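PDB 2WQF: copper induced nitroreductase D from Lactococcus lactis, which binds flavin mononucleotide and is a copper-induced nitroreductase involved in defence against oxidative stress. Local coordinates for residues Thr98-Glu103 with Arg174-Phe179. Residues are numbered along the deposited sequence; the frame is centred on the assembly and turned at random.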
# COMPACT_ATOMS: atom_id res chain seq x y z
N THR A 98 -6.29 4.18 18.41
CA THR A 98 -5.18 3.54 17.70
C THR A 98 -5.76 2.36 16.91
O THR A 98 -6.49 1.53 17.45
CB THR A 98 -4.03 3.06 18.62
OG1 THR A 98 -3.56 4.16 19.40
CG2 THR A 98 -2.87 2.55 17.82
N ILE A 99 -5.43 2.29 15.63
CA ILE A 99 -5.80 1.17 14.79
C ILE A 99 -4.56 0.31 14.57
O ILE A 99 -3.60 0.76 13.94
CB ILE A 99 -6.37 1.63 13.45
CG1 ILE A 99 -7.54 2.60 13.65
CG2 ILE A 99 -6.75 0.43 12.56
CD1 ILE A 99 -7.80 3.51 12.45
N LEU A 100 -4.57 -0.90 15.11
CA LEU A 100 -3.46 -1.84 14.95
C LEU A 100 -3.74 -2.75 13.77
O LEU A 100 -4.77 -3.41 13.70
CB LEU A 100 -3.22 -2.64 16.22
CG LEU A 100 -2.78 -1.79 17.43
CD1 LEU A 100 -3.97 -1.24 18.18
CD2 LEU A 100 -1.91 -2.61 18.38
N PHE A 101 -2.84 -2.68 12.80
CA PHE A 101 -2.91 -3.45 11.57
C PHE A 101 -2.06 -4.69 11.67
O PHE A 101 -0.89 -4.60 11.98
CB PHE A 101 -2.41 -2.60 10.40
CG PHE A 101 -3.37 -1.50 10.01
CD1 PHE A 101 -4.38 -1.72 9.08
CD2 PHE A 101 -3.27 -0.24 10.60
CE1 PHE A 101 -5.23 -0.69 8.72
CE2 PHE A 101 -4.09 0.78 10.23
CZ PHE A 101 -5.09 0.56 9.30
N PHE A 102 -2.67 -5.84 11.36
CA PHE A 102 -2.00 -7.13 11.38
C PHE A 102 -2.19 -7.80 10.01
O PHE A 102 -3.11 -7.46 9.26
CB PHE A 102 -2.59 -8.08 12.44
CG PHE A 102 -2.68 -7.52 13.83
CD1 PHE A 102 -1.86 -8.00 14.84
CD2 PHE A 102 -3.65 -6.59 14.15
CE1 PHE A 102 -1.97 -7.51 16.16
CE2 PHE A 102 -3.76 -6.09 15.44
CZ PHE A 102 -2.94 -6.56 16.45
N GLU A 103 -1.33 -8.77 9.71
CA GLU A 103 -1.49 -9.63 8.55
C GLU A 103 -1.65 -11.06 9.07
O GLU A 103 -0.84 -11.53 9.89
CB GLU A 103 -0.29 -9.54 7.61
CG GLU A 103 -0.26 -8.22 6.83
CD GLU A 103 -1.41 -8.15 5.82
OE1 GLU A 103 -1.58 -9.13 5.05
OE2 GLU A 103 -2.16 -7.13 5.80
N ARG A 174 1.78 -5.25 12.16
CA ARG A 174 2.59 -4.51 11.18
C ARG A 174 2.71 -3.00 11.40
O ARG A 174 3.68 -2.39 10.96
CB ARG A 174 2.05 -4.71 9.77
CG ARG A 174 1.80 -6.13 9.36
CD ARG A 174 2.96 -7.06 9.63
NE ARG A 174 4.19 -6.72 8.92
CZ ARG A 174 5.40 -6.63 9.49
NH1 ARG A 174 5.56 -6.69 10.81
NH2 ARG A 174 6.48 -6.45 8.74
N GLY A 175 1.77 -2.38 12.07
CA GLY A 175 1.73 -0.93 12.15
C GLY A 175 0.62 -0.49 13.10
O GLY A 175 -0.33 -1.23 13.34
N GLN A 176 0.76 0.71 13.65
CA GLN A 176 -0.24 1.28 14.55
C GLN A 176 -0.57 2.69 14.11
O GLN A 176 0.25 3.60 14.20
CB GLN A 176 0.23 1.27 16.00
CG GLN A 176 0.64 -0.11 16.48
CD GLN A 176 2.09 -0.41 16.19
OE1 GLN A 176 2.97 0.35 16.58
NE2 GLN A 176 2.35 -1.52 15.53
N LEU A 177 -1.79 2.87 13.64
CA LEU A 177 -2.23 4.16 13.13
C LEU A 177 -2.99 4.89 14.25
O LEU A 177 -4.10 4.52 14.61
CB LEU A 177 -3.08 3.98 11.88
CG LEU A 177 -3.43 5.26 11.15
CD1 LEU A 177 -2.23 5.90 10.44
CD2 LEU A 177 -4.57 4.99 10.13
N VAL A 178 -2.32 5.87 14.84
CA VAL A 178 -2.85 6.71 15.90
C VAL A 178 -3.66 7.83 15.25
O VAL A 178 -3.20 8.46 14.30
CB VAL A 178 -1.71 7.31 16.72
CG1 VAL A 178 -2.24 8.16 17.85
CG2 VAL A 178 -0.85 6.20 17.30
N PHE A 179 -4.90 8.04 15.71
CA PHE A 179 -5.81 8.97 15.06
C PHE A 179 -6.63 9.77 16.03
O PHE A 179 -6.85 9.38 17.18
CB PHE A 179 -6.70 8.25 14.04
CG PHE A 179 -7.81 7.44 14.66
CD1 PHE A 179 -9.08 7.98 14.79
CD2 PHE A 179 -7.57 6.16 15.15
CE1 PHE A 179 -10.11 7.24 15.36
CE2 PHE A 179 -8.60 5.41 15.74
CZ PHE A 179 -9.86 5.97 15.85
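A classic beta bulge interrupts the antiparallel pairing of two central strands of the nitroreductase sheet where R174 and G175 both face F101. R174 N, which lies in the carbonyl plane of F101, gives its O a bond of 2.8 Å, and G175 N adds a weak one at 3.5 Å; F101 N in turn donates to G175 O. Beyond the bulge I99 and L177 form a regular hydrogen-bonded pair: I99 N to L177 O and L177 N to I99 O are both 2.8 Å and nearly straight (173° and 170°). On their face the flat F101 ring lies alongside L177 and presents its edge, CE2 3.7 Å from L177 CB. I99 suits its spot because its ethyl arm is long enough to reach the F179 ring: CG1, anti to the carbonyl carbon (chi1 -55°), comes to 3.7 Å from F179 CE2, and CD1 reaches F179 CD2. An alanine at I99 would probably open a gap beside the F179 ring and leave it freer to turn. On the other face Q176 combines an aliphatic stem, CG 3.9 Å from L100 CG, with a polar end whose OE1 accepts from Y153 N and whose NE2 donates to N154 OD1. T98 sets its methyl CG2 against Q176 CB and turns OG1 to Q56 and W60. Strand 46-52 flanks 98-103, a backbone hydrogen bond joins Q176 to the FMN-binding Q151 of strand 146-151, and helix 121-143 packs on F101, its E127 salt-bridged to R174.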